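Local coordinates for gamma-glutamyltranspeptidase (Streptomyces lincolnensis, PDB 6J3A), which is probably an N-terminal nucleophile enzyme of the gamma-glutamyltranspeptidase family, related to the LmbA-like homologues, its own substrate not established, at residues T3-L8 / D528-I533; M14-H19 / R588-A593; R363-A368 / M462-E467. All coordinates share one frame; numbering follows the deposited sequence.

Interaction 1 of 3, residues T3-L8 / D528-I533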
# COMPACT_ATOMS: atom_id res chain seq x y z
N THR A 3 3.51 11.41 -4.48
CA THR A 3 3.40 10.09 -5.08
C THR A 3 2.20 9.37 -4.47
O THR A 3 1.87 9.55 -3.29
CB THR A 3 4.65 9.23 -4.87
OG1 THR A 3 4.94 9.13 -3.47
CG2 THR A 3 5.85 9.83 -5.58
N THR A 4 1.60 8.52 -5.29
CA THR A 4 0.35 7.84 -4.96
C THR A 4 0.49 6.88 -3.78
O THR A 4 -0.48 6.56 -3.11
CB THR A 4 -0.17 7.06 -6.18
OG1 THR A 4 0.79 6.06 -6.56
CG2 THR A 4 -0.46 8.01 -7.35
N ARG A 5 1.72 6.41 -3.57
CA ARG A 5 2.11 5.63 -2.40
C ARG A 5 3.47 6.11 -1.97
O ARG A 5 4.12 6.91 -2.65
CB ARG A 5 2.18 4.14 -2.72
CG ARG A 5 0.84 3.50 -3.02
CD ARG A 5 0.88 2.93 -4.42
NE ARG A 5 -0.45 2.66 -4.95
CZ ARG A 5 -0.89 1.48 -5.36
NH1 ARG A 5 -2.11 1.38 -5.84
NH2 ARG A 5 -0.14 0.39 -5.30
N PRO A 6 3.93 5.66 -0.80
CA PRO A 6 5.32 5.96 -0.52
C PRO A 6 6.18 4.93 -1.21
O PRO A 6 5.70 3.84 -1.55
CB PRO A 6 5.43 5.84 1.00
CG PRO A 6 4.23 5.06 1.43
CD PRO A 6 3.20 5.10 0.36
N THR A 7 7.44 5.27 -1.46
CA THR A 7 8.44 4.26 -1.69
C THR A 7 8.72 3.73 -0.29
O THR A 7 9.41 4.37 0.49
CB THR A 7 9.71 4.81 -2.34
OG1 THR A 7 9.38 5.48 -3.56
CG2 THR A 7 10.66 3.68 -2.65
N LEU A 8 8.14 2.57 0.03
CA LEU A 8 8.31 1.97 1.37
C LEU A 8 9.79 1.75 1.67
O LEU A 8 10.55 1.44 0.77
CB LEU A 8 7.58 0.63 1.48
CG LEU A 8 6.10 0.53 1.10
CD1 LEU A 8 5.57 -0.85 1.49
CD2 LEU A 8 5.27 1.62 1.75
N ASP A 528 14.12 6.82 -6.11
CA ASP A 528 12.76 7.32 -6.27
C ASP A 528 11.92 6.29 -7.07
O ASP A 528 11.46 6.56 -8.20
CB ASP A 528 12.79 8.69 -6.95
CG ASP A 528 11.43 9.35 -7.04
OD1 ASP A 528 10.51 8.96 -6.27
OD2 ASP A 528 11.26 10.27 -7.88
N LEU A 529 11.72 5.12 -6.47
CA LEU A 529 11.02 4.02 -7.11
C LEU A 529 9.60 4.41 -7.49
O LEU A 529 9.23 4.33 -8.66
CB LEU A 529 10.97 2.78 -6.19
CG LEU A 529 12.29 2.14 -5.72
CD1 LEU A 529 12.02 0.90 -4.88
CD2 LEU A 529 13.20 1.79 -6.90
N GLN A 530 8.81 4.85 -6.51
CA GLN A 530 7.39 5.16 -6.75
C GLN A 530 7.19 6.39 -7.65
O GLN A 530 6.26 6.41 -8.45
CB GLN A 530 6.61 5.32 -5.44
CG GLN A 530 5.10 5.44 -5.61
CD GLN A 530 4.44 4.17 -6.10
OE1 GLN A 530 4.62 3.10 -5.51
NE2 GLN A 530 3.63 4.29 -7.16
N GLY A 531 8.05 7.39 -7.53
CA GLY A 531 7.98 8.56 -8.40
C GLY A 531 8.26 8.18 -9.85
O GLY A 531 7.68 8.76 -10.78
N ALA A 532 9.14 7.19 -10.03
CA ALA A 532 9.43 6.64 -11.35
C ALA A 532 8.23 5.86 -11.90
O ALA A 532 7.88 6.01 -13.07
CB ALA A 532 10.67 5.76 -11.31
N ILE A 533 7.60 5.06 -11.05
CA ILE A 533 6.39 4.33 -11.43
C ILE A 533 5.21 5.25 -11.75
O ILE A 533 4.56 5.07 -12.78
CB ILE A 533 5.97 3.35 -10.32
CG1 ILE A 533 7.00 2.21 -10.23
CG2 ILE A 533 4.57 2.80 -10.60
CD1 ILE A 533 6.74 1.18 -9.16
O HOH W 1 4.25 1.77 -3.21
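The carboxamide of Q530 lies beside the aliphatic part of R5, whose CB and CD sit over one of its faces; CB is 3.8 Å from Q530 OE1. The guanidinium beyond is turned 38° from the amide plane and points to other partners: R5 NH2 bonds to G612 O, and R5 NE to T4 O of the second subunit. At the amide's oxygen end, a water donates to both Q530 OE1 (2.7 Å) and P6 O. At its nitrogen end, Q530 NE2 is held by D534 OD1 and A605 O; T4 OG1 is near it, on the same side as R5 but well out of the amide plane and badly angled for a bond. A604 of strand 601-605 also packs on Q530. Glutamine suits this place, because one flat group both donates and accepts and is gripped at both ends, which should fix its rotation. Q530 CG, anti to the backbone N (chi1 -172°), passes 3.4 Å from R5 O; the bend at chi2 then turns CD toward R5.

The second polar link runs to the helix itself. Q530 N donates to T7 OG1 at 3.1 Å with an angle of 162°, the hydroxyl standing beside T7's own backbone N, while T7 CG2, anti to that nitrogen, packs 3.7 Å from L529 CB. Threonine thus serves both needs, a polar branch for the helix NH and a methyl for leucine. T3 CG2 rests 3.8 Å from G531 CA. Glycine suits that site, as a CB there would run into D528 OD1, which accepts a weak bond from G531 N.

D528, whose other oxygen forms a salt bridge with R520, is thus an aspartate N-cap of helix 529-534, a helix start also met by a threonine from the amino-terminal segment, close to the second subunit, on whose M610 T3 packs.

Interaction 2 of 3, residues M14-H19 / R588-A593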
# COMPACT_ATOMS: atom_id res chain seq x y z
N MET A 14 10.65 -6.83 1.73
CA MET A 14 9.81 -6.04 0.82
C MET A 14 9.26 -6.90 -0.30
O MET A 14 9.99 -7.73 -0.86
CB MET A 14 10.59 -4.85 0.24
CG MET A 14 10.89 -3.72 1.21
SD MET A 14 9.44 -2.78 1.73
CE MET A 14 10.13 -1.90 3.12
N VAL A 15 7.98 -6.69 -0.63
CA VAL A 15 7.33 -7.38 -1.74
C VAL A 15 6.57 -6.39 -2.63
O VAL A 15 5.94 -5.47 -2.13
CB VAL A 15 6.37 -8.47 -1.24
CG1 VAL A 15 5.75 -9.20 -2.42
CG2 VAL A 15 7.09 -9.47 -0.33
N SER A 16 6.64 -6.59 -3.94
CA SER A 16 5.85 -5.81 -4.88
C SER A 16 5.27 -6.71 -5.97
O SER A 16 6.02 -7.30 -6.76
CB SER A 16 6.70 -4.71 -5.49
OG SER A 16 5.88 -3.80 -6.20
N SER A 17 3.94 -6.81 -5.99
CA SER A 17 3.17 -7.59 -6.96
C SER A 17 2.24 -6.72 -7.77
O SER A 17 2.09 -5.52 -7.52
CB SER A 17 2.29 -8.63 -6.26
OG SER A 17 3.06 -9.73 -5.84
N THR A 18 1.61 -7.38 -8.74
CA THR A 18 0.48 -6.84 -9.48
C THR A 18 -0.86 -7.11 -8.78
O THR A 18 -1.91 -6.81 -9.36
CB THR A 18 0.42 -7.43 -10.92
OG1 THR A 18 0.49 -8.86 -10.87
CG2 THR A 18 1.55 -6.90 -11.76
N HIS A 19 -0.83 -7.67 -7.56
CA HIS A 19 -2.02 -7.93 -6.74
C HIS A 19 -1.71 -8.02 -5.24
O HIS A 19 -0.87 -8.81 -4.81
CB HIS A 19 -2.69 -9.23 -7.17
CG HIS A 19 -4.16 -9.28 -6.88
ND1 HIS A 19 -4.66 -9.32 -5.59
CD2 HIS A 19 -5.23 -9.32 -7.70
CE1 HIS A 19 -5.98 -9.37 -5.64
NE2 HIS A 19 -6.35 -9.37 -6.91
N ARG A 588 2.30 -1.56 -15.46
CA ARG A 588 1.92 -2.17 -14.18
C ARG A 588 3.19 -2.54 -13.43
O ARG A 588 3.37 -3.68 -13.00
CB ARG A 588 1.00 -3.41 -14.30
CG ARG A 588 0.04 -3.52 -15.47
CD ARG A 588 -1.29 -2.83 -15.27
NE ARG A 588 -1.28 -1.58 -16.00
CZ ARG A 588 -2.31 -1.00 -16.60
NH1 ARG A 588 -2.11 0.14 -17.23
NH2 ARG A 588 -3.53 -1.53 -16.58
N LEU A 589 4.05 -1.54 -13.25
CA LEU A 589 5.37 -1.76 -12.67
C LEU A 589 5.36 -2.28 -11.23
O LEU A 589 4.44 -2.00 -10.45
CB LEU A 589 6.20 -0.48 -12.79
CG LEU A 589 6.63 -0.30 -14.25
CD1 LEU A 589 6.74 1.15 -14.68
CD2 LEU A 589 7.93 -1.05 -14.50
N CYS A 590 6.38 -3.08 -10.92
CA CYS A 590 6.68 -3.54 -9.56
C CYS A 590 8.16 -3.39 -9.35
O CYS A 590 8.92 -3.62 -10.28
CB CYS A 590 6.31 -5.00 -9.39
SG CYS A 590 4.64 -5.38 -9.91
N ALA A 591 8.58 -3.02 -8.15
CA ALA A 591 10.00 -2.89 -7.83
C ALA A 591 10.26 -3.12 -6.34
O ALA A 591 9.47 -2.71 -5.50
CB ALA A 591 10.52 -1.51 -8.25
N VAL A 592 11.36 -3.80 -6.05
CA VAL A 592 11.95 -3.78 -4.72
C VAL A 592 13.41 -3.41 -4.90
O VAL A 592 13.99 -3.64 -5.96
CB VAL A 592 11.81 -5.12 -3.98
CG1 VAL A 592 10.34 -5.47 -3.81
CG2 VAL A 592 12.55 -6.23 -4.69
N ALA A 593 14.00 -2.83 -3.86
CA ALA A 593 15.41 -2.44 -3.89
C ALA A 593 16.08 -2.59 -2.53
O ALA A 593 15.44 -2.72 -1.49
CB ALA A 593 15.58 -1.02 -4.41
O HOH W 2 2.38 -3.20 -9.17
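M14 and V592 supply the apolar part of this contact: V592 CG1 lies 4.1 Å from M14 CB, and also reaches M14 O at 3.7 Å. This one branch of the valine lies against the backbone of 14-16, whereas the methionine, bent at chi2, carries its sulfur away from the partner strand.

Small polar side chains make the close middle. S16 CB comes 3.4 Å from A591 O, and S16 OG, anti to its own backbone N (chi1 -169°), lies 3.4 Å from C590 CB. That hydroxyl is hydrogen-bonded to A604 O, so a buried polar atom is satisfied. Serine and cysteine suit a place where the strand axes approach to 5.9 Å, as little bulk can be held between them. C590 SG stands beside its own N and rests 3.5 Å from S17 C, while T18 CG2 reaches it from farther along. T18's hydroxyl turns instead to E51.

A single water supplies the polar bridge, donating to S17 O (2.9 Å) and to L589 O.

The strands run antiparallel at 166° but face one another through side chains, each bonded to other strands: 13-17 lies between 424-428 and 613-616, and 590-594 between 493-499 and 601-605. This is consistent with the facing sheets of the Ntn-hydrolase sandwich, with helix 36-50 packing on T18 and H19.

Interaction 3 of 3, residues R363-A368 / M462-E467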
# COMPACT_ATOMS: atom_id res chain seq x y z
N ARG A 363 16.64 -11.80 -42.08
CA ARG A 363 15.52 -12.51 -42.70
C ARG A 363 14.29 -12.44 -41.81
O ARG A 363 14.31 -12.89 -40.65
CB ARG A 363 15.85 -13.96 -43.04
CG ARG A 363 15.21 -14.40 -44.36
CD ARG A 363 14.60 -15.79 -44.34
NE ARG A 363 15.62 -16.84 -44.41
CZ ARG A 363 15.37 -18.13 -44.62
NH1 ARG A 363 16.40 -18.98 -44.66
NH2 ARG A 363 14.13 -18.58 -44.79
N LEU A 364 13.23 -11.90 -42.38
CA LEU A 364 12.02 -11.57 -41.65
C LEU A 364 10.92 -12.55 -42.05
O LEU A 364 10.93 -13.12 -43.14
CB LEU A 364 11.59 -10.14 -41.99
CG LEU A 364 12.37 -8.98 -41.36
CD1 LEU A 364 12.02 -7.66 -42.05
CD2 LEU A 364 12.09 -8.90 -39.87
N SER A 365 9.95 -12.72 -41.15
CA SER A 365 8.73 -13.46 -41.47
C SER A 365 7.93 -12.75 -42.56
O SER A 365 7.94 -11.52 -42.66
CB SER A 365 7.84 -13.65 -40.23
OG SER A 365 6.47 -13.47 -40.51
N ALA A 366 7.23 -13.55 -43.36
CA ALA A 366 6.37 -13.05 -44.44
C ALA A 366 5.26 -12.12 -43.91
O ALA A 366 4.83 -11.20 -44.61
CB ALA A 366 5.78 -14.22 -45.21
N HIS A 367 4.83 -12.37 -42.67
CA HIS A 367 3.84 -11.53 -41.96
C HIS A 367 4.36 -10.23 -41.31
O HIS A 367 3.56 -9.45 -40.75
CB HIS A 367 3.21 -12.38 -40.86
CG HIS A 367 2.32 -13.45 -41.37
ND1 HIS A 367 2.77 -14.73 -41.64
CD2 HIS A 367 1.00 -13.44 -41.67
CE1 HIS A 367 1.76 -15.46 -42.08
NE2 HIS A 367 0.68 -14.70 -42.11
N ALA A 368 5.66 -9.98 -41.38
CA ALA A 368 6.28 -8.84 -40.70
C ALA A 368 5.93 -7.46 -41.29
O ALA A 368 6.15 -6.44 -40.63
CB ALA A 368 7.79 -9.02 -40.66
N MET A 462 3.26 -17.02 -30.43
CA MET A 462 4.30 -16.05 -30.72
C MET A 462 5.35 -16.51 -31.73
O MET A 462 6.13 -15.70 -32.23
CB MET A 462 4.96 -15.64 -29.41
CG MET A 462 3.96 -15.20 -28.35
SD MET A 462 4.66 -14.17 -27.06
CE MET A 462 3.16 -13.54 -26.34
N THR A 463 5.36 -17.80 -32.05
CA THR A 463 6.23 -18.34 -33.10
C THR A 463 5.66 -18.02 -34.47
O THR A 463 4.55 -17.50 -34.60
CB THR A 463 6.33 -19.87 -33.00
OG1 THR A 463 5.03 -20.43 -33.15
CG2 THR A 463 6.92 -20.29 -31.67
N TRP A 464 6.43 -18.36 -35.50
CA TRP A 464 6.00 -18.22 -36.88
C TRP A 464 5.82 -19.56 -37.58
O TRP A 464 6.66 -20.46 -37.43
CB TRP A 464 7.03 -17.41 -37.65
CG TRP A 464 7.13 -15.99 -37.23
CD1 TRP A 464 8.22 -15.36 -36.72
CD2 TRP A 464 6.10 -14.99 -37.34
NE1 TRP A 464 7.94 -14.04 -36.49
CE2 TRP A 464 6.65 -13.78 -36.86
CE3 TRP A 464 4.77 -15.00 -37.79
CZ2 TRP A 464 5.92 -12.58 -36.82
CZ3 TRP A 464 4.04 -13.80 -37.76
CH2 TRP A 464 4.62 -12.61 -37.27
N LEU A 465 4.74 -19.66 -38.36
CA LEU A 465 4.51 -20.80 -39.25
C LEU A 465 5.24 -20.60 -40.58
O LEU A 465 4.64 -20.31 -41.62
CB LEU A 465 3.01 -21.02 -39.46
CG LEU A 465 2.19 -21.31 -38.21
CD1 LEU A 465 0.76 -21.61 -38.59
CD2 LEU A 465 2.75 -22.47 -37.40
N GLU A 466 6.56 -20.77 -40.53
CA GLU A 466 7.45 -20.47 -41.64
C GLU A 466 8.81 -20.96 -41.22
O GLU A 466 9.27 -20.62 -40.13
CB GLU A 466 7.50 -18.97 -41.90
CG GLU A 466 8.29 -18.55 -43.13
CD GLU A 466 8.11 -17.08 -43.47
OE1 GLU A 466 7.26 -16.40 -42.85
OE2 GLU A 466 8.82 -16.57 -44.35
N GLU A 467 9.45 -21.75 -42.07
CA GLU A 467 10.75 -22.35 -41.75
C GLU A 467 11.91 -21.38 -41.92
O GLU A 467 11.79 -20.33 -42.56
CB GLU A 467 10.97 -23.62 -42.59
CG GLU A 467 10.14 -24.82 -42.17
CD GLU A 467 10.58 -25.46 -40.85
OE1 GLU A 467 10.14 -26.59 -40.57
OE2 GLU A 467 11.37 -24.86 -40.09
O HOH W 3 9.92 -14.48 -45.43
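S365 rests on the indole of W464, and this is the tightly packed half of the contact. Its CB sits 3.6 Å from the centroid of the five-membered ring, only 10° off the normal, a CH-pi contact, while OG lies over the six-membered ring, 3.4 Å above the plane. Small serine lets the backbone come down onto the plate. H367 CB adds to it, 3.5 Å from W464 CZ3; the imidazole is nearly parallel to the indole (6°) but displaced, so little of one ring lies over the other. S365 OG also accepts from H367 N, forming an ST turn, which ties the hydroxyl to its own backbone. An alanine in place of W464 would probably open a gap under S365 and H367 and leave E317, which bonds W464 NE1, without that partner.

Toward the surface the contact turns polar. E466, extended beyond CG, presents the syn lone pair of OE1 to A366 N, 2.9 Å away and almost straight at 175°. A water donates to both E466 OE2 (2.6 Å) and L364 O. The contact is loose only at the exposed R363, whose NH2 comes no nearer than 3.7 Å to E467 O.

Interactions 1 and 2 are buried and adjoin each other, their centres 11 Å apart: I533 packs on L589 and L529 on A593, so helix 529-534 packs on segment 588-593, while L8 and the sulfur of M14 join strands 8-10 and 13-17. Interaction 3 lies beyond the chain's centre, 35 Å from interaction 2 and 41 Å from interaction 1 between centres, and is partly exposed, joining two loops. The chemistry follows. Interaction 2, between strands, combines an apolar Met-Val pair, small side chains and one bridging water; interaction 1 satisfies a helix start and a buried amide near the second subunit; interaction 3 combines an aromatic plate with a carboxylate bond at the surface.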